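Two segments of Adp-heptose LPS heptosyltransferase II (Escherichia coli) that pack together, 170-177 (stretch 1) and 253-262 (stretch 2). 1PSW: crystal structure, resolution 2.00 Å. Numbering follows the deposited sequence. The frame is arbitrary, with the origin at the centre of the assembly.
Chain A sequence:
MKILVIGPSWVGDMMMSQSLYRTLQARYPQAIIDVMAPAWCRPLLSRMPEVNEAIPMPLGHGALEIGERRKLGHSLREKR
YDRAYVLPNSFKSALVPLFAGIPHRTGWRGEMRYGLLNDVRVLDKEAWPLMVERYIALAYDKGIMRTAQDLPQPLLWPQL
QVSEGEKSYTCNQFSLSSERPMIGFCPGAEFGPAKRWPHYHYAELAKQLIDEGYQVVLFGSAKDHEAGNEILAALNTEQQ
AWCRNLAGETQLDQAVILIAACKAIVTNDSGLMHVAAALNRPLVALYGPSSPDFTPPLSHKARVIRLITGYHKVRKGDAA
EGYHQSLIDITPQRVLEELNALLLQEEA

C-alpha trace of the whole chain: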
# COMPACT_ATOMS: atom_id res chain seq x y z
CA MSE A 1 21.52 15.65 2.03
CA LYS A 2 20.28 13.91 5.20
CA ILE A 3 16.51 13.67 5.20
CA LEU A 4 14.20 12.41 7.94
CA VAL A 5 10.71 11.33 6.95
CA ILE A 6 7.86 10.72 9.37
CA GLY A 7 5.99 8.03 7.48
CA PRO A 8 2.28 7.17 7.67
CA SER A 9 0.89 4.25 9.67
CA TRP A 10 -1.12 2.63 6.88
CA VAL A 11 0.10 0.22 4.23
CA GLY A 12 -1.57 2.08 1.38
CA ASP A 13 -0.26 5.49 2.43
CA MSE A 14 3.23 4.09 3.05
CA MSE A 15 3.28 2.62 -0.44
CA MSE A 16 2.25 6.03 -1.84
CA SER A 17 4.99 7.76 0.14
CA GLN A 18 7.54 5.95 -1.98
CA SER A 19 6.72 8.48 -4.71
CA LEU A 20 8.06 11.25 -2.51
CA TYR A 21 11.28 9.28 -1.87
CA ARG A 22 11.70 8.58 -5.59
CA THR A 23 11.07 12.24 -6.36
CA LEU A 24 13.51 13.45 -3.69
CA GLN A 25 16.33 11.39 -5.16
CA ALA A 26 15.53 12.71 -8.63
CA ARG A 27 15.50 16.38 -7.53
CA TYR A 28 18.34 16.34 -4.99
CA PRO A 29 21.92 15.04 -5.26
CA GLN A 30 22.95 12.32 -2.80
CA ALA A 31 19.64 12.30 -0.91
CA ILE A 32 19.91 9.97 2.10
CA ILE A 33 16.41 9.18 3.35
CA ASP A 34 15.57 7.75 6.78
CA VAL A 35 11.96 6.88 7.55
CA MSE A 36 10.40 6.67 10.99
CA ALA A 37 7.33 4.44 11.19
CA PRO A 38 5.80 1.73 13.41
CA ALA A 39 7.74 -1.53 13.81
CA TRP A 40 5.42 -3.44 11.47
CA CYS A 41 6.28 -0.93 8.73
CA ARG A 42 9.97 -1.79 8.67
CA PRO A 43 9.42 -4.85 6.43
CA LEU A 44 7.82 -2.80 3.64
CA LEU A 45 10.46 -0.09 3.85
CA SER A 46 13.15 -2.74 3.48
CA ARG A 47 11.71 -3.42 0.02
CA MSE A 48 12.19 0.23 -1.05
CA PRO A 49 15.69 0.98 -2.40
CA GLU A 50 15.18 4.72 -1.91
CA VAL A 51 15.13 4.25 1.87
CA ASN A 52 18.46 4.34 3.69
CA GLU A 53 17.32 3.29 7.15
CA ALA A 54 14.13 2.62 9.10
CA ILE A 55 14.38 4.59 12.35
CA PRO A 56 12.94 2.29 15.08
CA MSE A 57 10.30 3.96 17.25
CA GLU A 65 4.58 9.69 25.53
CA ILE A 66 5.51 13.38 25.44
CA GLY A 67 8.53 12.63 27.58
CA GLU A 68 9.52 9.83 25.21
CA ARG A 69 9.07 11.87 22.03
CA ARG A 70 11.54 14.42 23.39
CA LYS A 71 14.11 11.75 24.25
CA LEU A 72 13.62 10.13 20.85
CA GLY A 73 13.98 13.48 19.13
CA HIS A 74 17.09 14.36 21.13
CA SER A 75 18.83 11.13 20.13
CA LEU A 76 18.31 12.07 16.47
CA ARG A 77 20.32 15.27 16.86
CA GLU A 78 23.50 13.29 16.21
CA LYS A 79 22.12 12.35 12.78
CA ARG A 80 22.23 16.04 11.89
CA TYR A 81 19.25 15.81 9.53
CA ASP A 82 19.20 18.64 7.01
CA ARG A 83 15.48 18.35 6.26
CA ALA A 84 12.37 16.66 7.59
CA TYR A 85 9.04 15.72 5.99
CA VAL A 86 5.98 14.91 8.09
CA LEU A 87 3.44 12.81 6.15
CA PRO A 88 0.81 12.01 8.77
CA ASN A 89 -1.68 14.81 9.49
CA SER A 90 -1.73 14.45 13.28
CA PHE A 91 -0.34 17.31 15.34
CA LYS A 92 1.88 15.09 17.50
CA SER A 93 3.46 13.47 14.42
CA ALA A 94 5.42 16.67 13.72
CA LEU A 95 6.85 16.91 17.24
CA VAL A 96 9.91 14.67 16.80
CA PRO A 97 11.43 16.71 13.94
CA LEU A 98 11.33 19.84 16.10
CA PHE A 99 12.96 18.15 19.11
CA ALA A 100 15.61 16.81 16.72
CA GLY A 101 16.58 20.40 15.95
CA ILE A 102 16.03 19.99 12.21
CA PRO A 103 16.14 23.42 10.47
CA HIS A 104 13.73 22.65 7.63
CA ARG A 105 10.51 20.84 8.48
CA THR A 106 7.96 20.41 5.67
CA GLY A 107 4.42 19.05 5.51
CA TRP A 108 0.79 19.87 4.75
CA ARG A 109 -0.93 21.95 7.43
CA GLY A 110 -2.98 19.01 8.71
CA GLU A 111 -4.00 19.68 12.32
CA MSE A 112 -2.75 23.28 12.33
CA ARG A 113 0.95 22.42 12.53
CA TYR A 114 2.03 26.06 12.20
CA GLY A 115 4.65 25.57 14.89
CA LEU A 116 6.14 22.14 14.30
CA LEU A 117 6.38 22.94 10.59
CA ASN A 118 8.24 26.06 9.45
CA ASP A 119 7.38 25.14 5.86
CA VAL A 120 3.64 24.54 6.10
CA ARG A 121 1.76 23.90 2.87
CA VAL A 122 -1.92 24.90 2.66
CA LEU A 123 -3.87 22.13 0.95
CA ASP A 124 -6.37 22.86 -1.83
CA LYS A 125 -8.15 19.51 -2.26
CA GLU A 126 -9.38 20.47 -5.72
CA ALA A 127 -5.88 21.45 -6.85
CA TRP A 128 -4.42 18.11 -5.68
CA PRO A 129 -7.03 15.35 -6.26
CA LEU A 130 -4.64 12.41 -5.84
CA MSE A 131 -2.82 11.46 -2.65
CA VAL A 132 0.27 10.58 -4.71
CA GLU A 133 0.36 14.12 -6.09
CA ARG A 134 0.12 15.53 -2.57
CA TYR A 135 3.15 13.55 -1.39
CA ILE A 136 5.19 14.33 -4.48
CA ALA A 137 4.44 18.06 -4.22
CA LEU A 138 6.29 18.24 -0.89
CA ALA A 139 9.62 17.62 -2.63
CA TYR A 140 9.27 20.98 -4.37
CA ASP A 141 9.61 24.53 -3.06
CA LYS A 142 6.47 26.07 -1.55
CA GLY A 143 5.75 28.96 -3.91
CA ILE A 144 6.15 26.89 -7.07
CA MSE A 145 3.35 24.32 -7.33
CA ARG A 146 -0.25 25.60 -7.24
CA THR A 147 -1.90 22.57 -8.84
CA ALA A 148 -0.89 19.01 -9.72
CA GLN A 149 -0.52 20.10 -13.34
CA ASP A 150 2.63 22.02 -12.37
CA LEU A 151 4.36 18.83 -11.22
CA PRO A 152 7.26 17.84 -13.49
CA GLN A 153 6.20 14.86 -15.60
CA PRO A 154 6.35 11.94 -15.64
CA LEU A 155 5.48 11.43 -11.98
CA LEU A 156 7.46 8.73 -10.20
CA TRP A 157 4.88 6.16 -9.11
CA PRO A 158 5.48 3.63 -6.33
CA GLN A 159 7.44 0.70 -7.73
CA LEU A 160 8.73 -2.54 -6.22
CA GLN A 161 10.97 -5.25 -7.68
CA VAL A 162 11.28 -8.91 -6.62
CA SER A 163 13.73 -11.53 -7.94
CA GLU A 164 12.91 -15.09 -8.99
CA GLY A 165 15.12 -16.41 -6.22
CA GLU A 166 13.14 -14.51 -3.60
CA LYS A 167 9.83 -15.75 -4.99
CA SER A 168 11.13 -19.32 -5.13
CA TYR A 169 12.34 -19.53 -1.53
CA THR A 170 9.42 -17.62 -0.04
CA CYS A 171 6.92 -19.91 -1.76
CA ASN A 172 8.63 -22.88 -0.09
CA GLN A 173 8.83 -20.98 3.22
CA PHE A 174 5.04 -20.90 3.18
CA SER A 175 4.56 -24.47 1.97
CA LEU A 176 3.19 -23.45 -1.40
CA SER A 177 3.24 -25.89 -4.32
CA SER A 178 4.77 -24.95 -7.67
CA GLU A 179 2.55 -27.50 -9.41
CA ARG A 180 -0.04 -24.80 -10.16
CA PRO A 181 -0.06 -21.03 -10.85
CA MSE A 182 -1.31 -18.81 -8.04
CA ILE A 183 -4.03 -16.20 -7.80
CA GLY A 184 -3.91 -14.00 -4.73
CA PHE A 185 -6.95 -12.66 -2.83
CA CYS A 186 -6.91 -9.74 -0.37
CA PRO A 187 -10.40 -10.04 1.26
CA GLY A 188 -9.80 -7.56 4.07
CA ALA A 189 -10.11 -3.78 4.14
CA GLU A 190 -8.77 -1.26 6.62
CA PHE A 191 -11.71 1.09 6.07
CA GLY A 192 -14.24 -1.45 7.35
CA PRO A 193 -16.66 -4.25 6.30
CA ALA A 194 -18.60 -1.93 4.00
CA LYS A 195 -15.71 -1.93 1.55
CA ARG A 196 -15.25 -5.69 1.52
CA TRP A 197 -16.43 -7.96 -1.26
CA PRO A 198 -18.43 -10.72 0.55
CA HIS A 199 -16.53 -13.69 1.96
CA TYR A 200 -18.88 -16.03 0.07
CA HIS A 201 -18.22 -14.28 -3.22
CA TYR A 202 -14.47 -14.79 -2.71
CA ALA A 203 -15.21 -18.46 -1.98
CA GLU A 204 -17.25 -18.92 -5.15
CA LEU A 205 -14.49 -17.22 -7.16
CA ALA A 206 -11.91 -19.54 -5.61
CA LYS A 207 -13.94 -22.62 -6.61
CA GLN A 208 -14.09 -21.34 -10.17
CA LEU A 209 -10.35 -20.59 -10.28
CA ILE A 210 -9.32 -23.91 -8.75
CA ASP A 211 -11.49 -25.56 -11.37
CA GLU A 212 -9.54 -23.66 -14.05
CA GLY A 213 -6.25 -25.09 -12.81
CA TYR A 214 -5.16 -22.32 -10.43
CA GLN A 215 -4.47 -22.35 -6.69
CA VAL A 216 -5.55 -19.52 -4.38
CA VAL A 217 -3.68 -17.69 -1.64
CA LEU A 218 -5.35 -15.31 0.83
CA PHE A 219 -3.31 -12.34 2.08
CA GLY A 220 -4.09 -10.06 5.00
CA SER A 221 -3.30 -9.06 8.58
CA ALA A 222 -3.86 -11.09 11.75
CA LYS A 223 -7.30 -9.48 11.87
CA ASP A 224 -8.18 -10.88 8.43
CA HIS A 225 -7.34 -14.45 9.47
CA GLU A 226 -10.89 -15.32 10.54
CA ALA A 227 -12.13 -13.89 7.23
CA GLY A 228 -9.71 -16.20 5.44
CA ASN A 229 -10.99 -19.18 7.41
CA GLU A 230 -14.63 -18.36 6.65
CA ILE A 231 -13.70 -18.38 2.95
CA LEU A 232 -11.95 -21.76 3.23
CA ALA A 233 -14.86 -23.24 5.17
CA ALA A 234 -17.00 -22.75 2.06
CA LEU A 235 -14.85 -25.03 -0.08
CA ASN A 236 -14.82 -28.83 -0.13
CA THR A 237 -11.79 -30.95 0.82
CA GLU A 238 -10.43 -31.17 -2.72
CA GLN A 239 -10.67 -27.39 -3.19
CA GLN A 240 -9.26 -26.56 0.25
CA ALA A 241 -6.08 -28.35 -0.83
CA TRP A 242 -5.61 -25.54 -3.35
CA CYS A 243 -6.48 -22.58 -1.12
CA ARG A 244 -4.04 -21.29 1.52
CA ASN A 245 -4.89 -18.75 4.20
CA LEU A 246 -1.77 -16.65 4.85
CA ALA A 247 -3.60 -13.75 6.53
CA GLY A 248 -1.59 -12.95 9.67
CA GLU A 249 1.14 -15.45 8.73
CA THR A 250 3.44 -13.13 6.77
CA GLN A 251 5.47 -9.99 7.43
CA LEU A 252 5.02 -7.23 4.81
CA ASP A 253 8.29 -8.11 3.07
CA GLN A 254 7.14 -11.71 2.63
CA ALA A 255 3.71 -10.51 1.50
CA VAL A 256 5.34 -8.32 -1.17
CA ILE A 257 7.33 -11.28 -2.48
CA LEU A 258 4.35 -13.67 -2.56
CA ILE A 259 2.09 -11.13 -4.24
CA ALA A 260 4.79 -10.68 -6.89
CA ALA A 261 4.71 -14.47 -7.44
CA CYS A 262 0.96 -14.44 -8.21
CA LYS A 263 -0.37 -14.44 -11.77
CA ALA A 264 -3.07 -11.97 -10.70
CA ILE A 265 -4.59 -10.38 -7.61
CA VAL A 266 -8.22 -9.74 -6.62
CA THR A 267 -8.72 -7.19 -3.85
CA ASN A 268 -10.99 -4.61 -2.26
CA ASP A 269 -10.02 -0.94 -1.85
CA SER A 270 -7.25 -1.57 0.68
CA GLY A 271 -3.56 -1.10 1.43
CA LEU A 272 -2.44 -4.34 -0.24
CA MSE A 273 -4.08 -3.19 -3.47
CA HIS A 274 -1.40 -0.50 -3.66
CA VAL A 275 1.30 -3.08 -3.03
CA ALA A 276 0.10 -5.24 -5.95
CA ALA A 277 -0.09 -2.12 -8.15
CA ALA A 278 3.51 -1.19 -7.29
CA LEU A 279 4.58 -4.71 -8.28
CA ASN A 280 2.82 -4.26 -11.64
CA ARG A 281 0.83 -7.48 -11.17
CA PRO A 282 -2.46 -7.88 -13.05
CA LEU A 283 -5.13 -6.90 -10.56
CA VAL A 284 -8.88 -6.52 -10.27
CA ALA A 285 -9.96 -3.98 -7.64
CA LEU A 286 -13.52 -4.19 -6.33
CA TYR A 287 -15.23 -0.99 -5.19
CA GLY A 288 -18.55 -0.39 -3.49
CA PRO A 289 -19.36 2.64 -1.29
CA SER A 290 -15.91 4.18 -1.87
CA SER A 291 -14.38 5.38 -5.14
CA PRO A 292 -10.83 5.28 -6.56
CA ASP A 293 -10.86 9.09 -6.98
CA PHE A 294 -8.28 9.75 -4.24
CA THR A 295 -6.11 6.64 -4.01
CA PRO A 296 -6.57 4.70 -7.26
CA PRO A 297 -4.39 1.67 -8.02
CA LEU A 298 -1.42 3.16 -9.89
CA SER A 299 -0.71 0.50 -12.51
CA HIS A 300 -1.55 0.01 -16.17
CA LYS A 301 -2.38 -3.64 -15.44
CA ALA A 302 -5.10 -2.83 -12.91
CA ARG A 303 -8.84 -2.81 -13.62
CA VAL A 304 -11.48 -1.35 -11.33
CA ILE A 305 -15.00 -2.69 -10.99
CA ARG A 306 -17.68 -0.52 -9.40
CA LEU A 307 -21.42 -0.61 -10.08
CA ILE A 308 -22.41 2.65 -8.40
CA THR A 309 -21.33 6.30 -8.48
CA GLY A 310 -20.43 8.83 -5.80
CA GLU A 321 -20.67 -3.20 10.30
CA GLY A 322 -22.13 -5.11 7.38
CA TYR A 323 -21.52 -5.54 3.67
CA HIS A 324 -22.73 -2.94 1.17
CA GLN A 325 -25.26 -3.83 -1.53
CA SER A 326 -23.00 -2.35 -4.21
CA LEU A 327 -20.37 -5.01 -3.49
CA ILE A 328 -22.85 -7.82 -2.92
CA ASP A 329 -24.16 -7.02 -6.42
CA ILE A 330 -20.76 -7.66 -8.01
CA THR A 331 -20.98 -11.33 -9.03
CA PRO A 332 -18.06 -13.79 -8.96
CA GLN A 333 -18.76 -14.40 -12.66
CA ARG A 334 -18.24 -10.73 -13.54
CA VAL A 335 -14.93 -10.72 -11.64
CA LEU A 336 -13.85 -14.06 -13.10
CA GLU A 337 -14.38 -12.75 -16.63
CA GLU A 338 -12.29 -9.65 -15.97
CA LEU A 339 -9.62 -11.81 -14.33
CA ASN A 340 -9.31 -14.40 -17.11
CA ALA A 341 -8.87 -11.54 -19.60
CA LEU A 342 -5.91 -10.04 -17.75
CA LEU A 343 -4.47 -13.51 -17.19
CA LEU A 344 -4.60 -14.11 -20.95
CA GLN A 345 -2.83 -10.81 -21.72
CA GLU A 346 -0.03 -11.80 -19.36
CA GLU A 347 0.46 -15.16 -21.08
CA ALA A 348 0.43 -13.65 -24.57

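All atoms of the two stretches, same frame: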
# COMPACT_ATOMS: atom_id res chain seq x y z
N THR A 170 10.57 -18.04 -0.82
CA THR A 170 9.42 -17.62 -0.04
C THR A 170 8.21 -18.53 -0.27
O THR A 170 7.46 -18.80 0.66
CB THR A 170 9.10 -16.13 -0.30
OG1 THR A 170 10.27 -15.35 -0.02
CG2 THR A 170 8.00 -15.65 0.61
N CYS A 171 8.03 -19.00 -1.50
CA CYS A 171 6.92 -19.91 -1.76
C CYS A 171 7.12 -21.20 -0.96
O CYS A 171 6.17 -21.76 -0.42
CB CYS A 171 6.79 -20.23 -3.25
SG CYS A 171 5.92 -18.91 -4.16
N ASN A 172 8.37 -21.68 -0.88
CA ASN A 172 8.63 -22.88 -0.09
C ASN A 172 8.50 -22.58 1.41
O ASN A 172 8.06 -23.43 2.18
CB ASN A 172 10.03 -23.45 -0.37
CG ASN A 172 10.15 -24.11 -1.73
OD1 ASN A 172 9.22 -24.80 -2.19
ND2 ASN A 172 11.29 -23.92 -2.38
N GLN A 173 8.91 -21.38 1.82
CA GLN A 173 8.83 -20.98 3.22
C GLN A 173 7.39 -21.04 3.72
O GLN A 173 7.14 -21.24 4.90
CB GLN A 173 9.39 -19.56 3.35
CG GLN A 173 9.27 -18.88 4.69
CD GLN A 173 10.10 -17.61 4.71
OE1 GLN A 173 9.90 -16.72 3.87
NE2 GLN A 173 11.03 -17.51 5.64
N PHE A 174 6.44 -20.86 2.80
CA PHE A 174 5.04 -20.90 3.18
C PHE A 174 4.31 -22.15 2.68
O PHE A 174 3.09 -22.17 2.56
CB PHE A 174 4.37 -19.60 2.75
CG PHE A 174 4.72 -18.45 3.65
CD1 PHE A 174 4.05 -18.29 4.86
CD2 PHE A 174 5.78 -17.60 3.36
CE1 PHE A 174 4.44 -17.30 5.77
CE2 PHE A 174 6.18 -16.61 4.25
CZ PHE A 174 5.51 -16.46 5.46
N SER A 175 5.09 -23.19 2.41
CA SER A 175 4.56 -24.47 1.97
C SER A 175 3.64 -24.42 0.77
O SER A 175 2.63 -25.12 0.72
CB SER A 175 3.83 -25.15 3.13
OG SER A 175 4.70 -25.31 4.24
N LEU A 176 3.99 -23.58 -0.20
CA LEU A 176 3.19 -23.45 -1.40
C LEU A 176 3.76 -24.35 -2.49
O LEU A 176 4.97 -24.44 -2.66
CB LEU A 176 3.17 -22.00 -1.88
CG LEU A 176 2.47 -21.02 -0.94
CD1 LEU A 176 2.61 -19.60 -1.47
CD2 LEU A 176 1.00 -21.40 -0.81
N SER A 177 2.86 -24.99 -3.23
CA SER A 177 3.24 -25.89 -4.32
C SER A 177 3.49 -25.13 -5.62
O SER A 177 2.80 -24.15 -5.91
CB SER A 177 2.14 -26.92 -4.56
OG SER A 177 2.41 -27.68 -5.73
N ASP A 253 7.28 -7.80 4.07
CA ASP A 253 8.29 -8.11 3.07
C ASP A 253 7.96 -9.45 2.41
O ASP A 253 8.08 -9.59 1.20
CB ASP A 253 9.70 -8.08 3.69
CG ASP A 253 9.92 -9.13 4.78
OD1 ASP A 253 8.99 -9.42 5.56
OD2 ASP A 253 11.05 -9.66 4.86
N GLN A 254 7.50 -10.42 3.19
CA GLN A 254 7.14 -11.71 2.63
C GLN A 254 5.87 -11.58 1.80
O GLN A 254 5.72 -12.25 0.77
CB GLN A 254 6.93 -12.72 3.75
CG GLN A 254 8.19 -12.95 4.55
CD GLN A 254 7.94 -13.74 5.80
OE1 GLN A 254 7.07 -13.39 6.61
NE2 GLN A 254 8.70 -14.81 5.99
N ALA A 255 4.95 -10.73 2.24
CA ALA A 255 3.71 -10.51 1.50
C ALA A 255 4.02 -9.92 0.12
O ALA A 255 3.44 -10.33 -0.88
CB ALA A 255 2.78 -9.57 2.27
N VAL A 256 4.94 -8.96 0.09
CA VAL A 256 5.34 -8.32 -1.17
C VAL A 256 5.86 -9.36 -2.15
O VAL A 256 5.49 -9.38 -3.32
CB VAL A 256 6.45 -7.29 -0.94
CG1 VAL A 256 7.07 -6.89 -2.27
CG2 VAL A 256 5.87 -6.05 -0.23
N ILE A 257 6.75 -10.23 -1.66
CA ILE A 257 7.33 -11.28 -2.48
C ILE A 257 6.27 -12.24 -3.02
O ILE A 257 6.22 -12.51 -4.21
CB ILE A 257 8.39 -12.08 -1.66
CG1 ILE A 257 9.58 -11.17 -1.31
CG2 ILE A 257 8.86 -13.29 -2.47
CD1 ILE A 257 10.47 -11.70 -0.20
N LEU A 258 5.40 -12.73 -2.14
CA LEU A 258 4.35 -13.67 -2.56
C LEU A 258 3.35 -13.07 -3.55
O LEU A 258 2.90 -13.74 -4.47
CB LEU A 258 3.61 -14.22 -1.33
CG LEU A 258 4.47 -15.15 -0.46
CD1 LEU A 258 3.73 -15.52 0.82
CD2 LEU A 258 4.82 -16.41 -1.24
N ILE A 259 2.99 -11.81 -3.33
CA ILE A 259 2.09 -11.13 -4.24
C ILE A 259 2.76 -11.06 -5.62
O ILE A 259 2.12 -11.30 -6.65
CB ILE A 259 1.75 -9.70 -3.71
CG1 ILE A 259 0.77 -9.83 -2.53
CG2 ILE A 259 1.13 -8.84 -4.83
CD1 ILE A 259 0.51 -8.54 -1.78
N ALA A 260 4.05 -10.76 -5.64
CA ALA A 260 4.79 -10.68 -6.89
C ALA A 260 4.77 -12.04 -7.62
O ALA A 260 4.79 -12.08 -8.84
CB ALA A 260 6.24 -10.27 -6.60
N ALA A 261 4.72 -13.13 -6.86
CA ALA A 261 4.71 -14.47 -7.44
C ALA A 261 3.35 -14.90 -8.00
O ALA A 261 3.25 -15.92 -8.67
CB ALA A 261 5.19 -15.49 -6.41
N CYS A 262 2.31 -14.13 -7.72
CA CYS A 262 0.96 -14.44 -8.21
C CYS A 262 0.73 -14.01 -9.64
O CYS A 262 1.22 -12.96 -10.05
CB CYS A 262 -0.10 -13.74 -7.36
SG CYS A 262 -0.22 -14.35 -5.64

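Leu258 is the hub of this contact: its side chain touches four residues of the first stretch and, of all the residues here, has the largest area covered by the opposing segment. Its CA-to-CB bond points sideways, but the m, t rotamer brings the branched end of the side chain nearer to stretch 1. Thr170 CG2 lies 3.7 Å from Leu258 CG, Cys171 SG 4.0 Å from Leu258 CD2, and Leu176 CD1 3.9 Å from the same Leu258 CD2. Phe174 CD2 approaches Leu258 CD1 at 3.9 Å, so the leucine touches both the last helical turn of stretch 1 and the loop that follows. That loop begins at Phe174, the first residue to leave helical phi/psi; Leu176 N then bonds back to Cys171 O (2.8 Å), a turn that keeps Leu176 close to the helix end and within reach of Leu258.

The packing continues along stretch 2 beyond Leu258. Cys171 SG also meets Ala261 CB at 4.2 Å, a second apolar contact of the sulfur. The CA-to-CB bond of Thr170 points toward stretch 2. Next to Leu258 in sequence, Ile257 offers its CG2 3.5 Å from Thr170 OG1; one turn earlier, Gln254 O is 4.1 Å from Thr170 CG2. The threonine hydroxyl finds its hydrogen bond elsewhere in the structure, so it can border the isoleucine methyl without being left unpaired.

The polar edge is formed by two glutamines. Gln173, extended through chi1 and chi2 (both t), reaches Gln254, whose NE2 donates a weak hydrogen bond to Gln173 OE1 (3.1 Å, bent to 140° at the hydrogen). The same amide nitrogen, Gln254 NE2, lies 3.6 Å from Phe174 CE2, near the ring plane, and therefore meets the phenyl edge rather than its face.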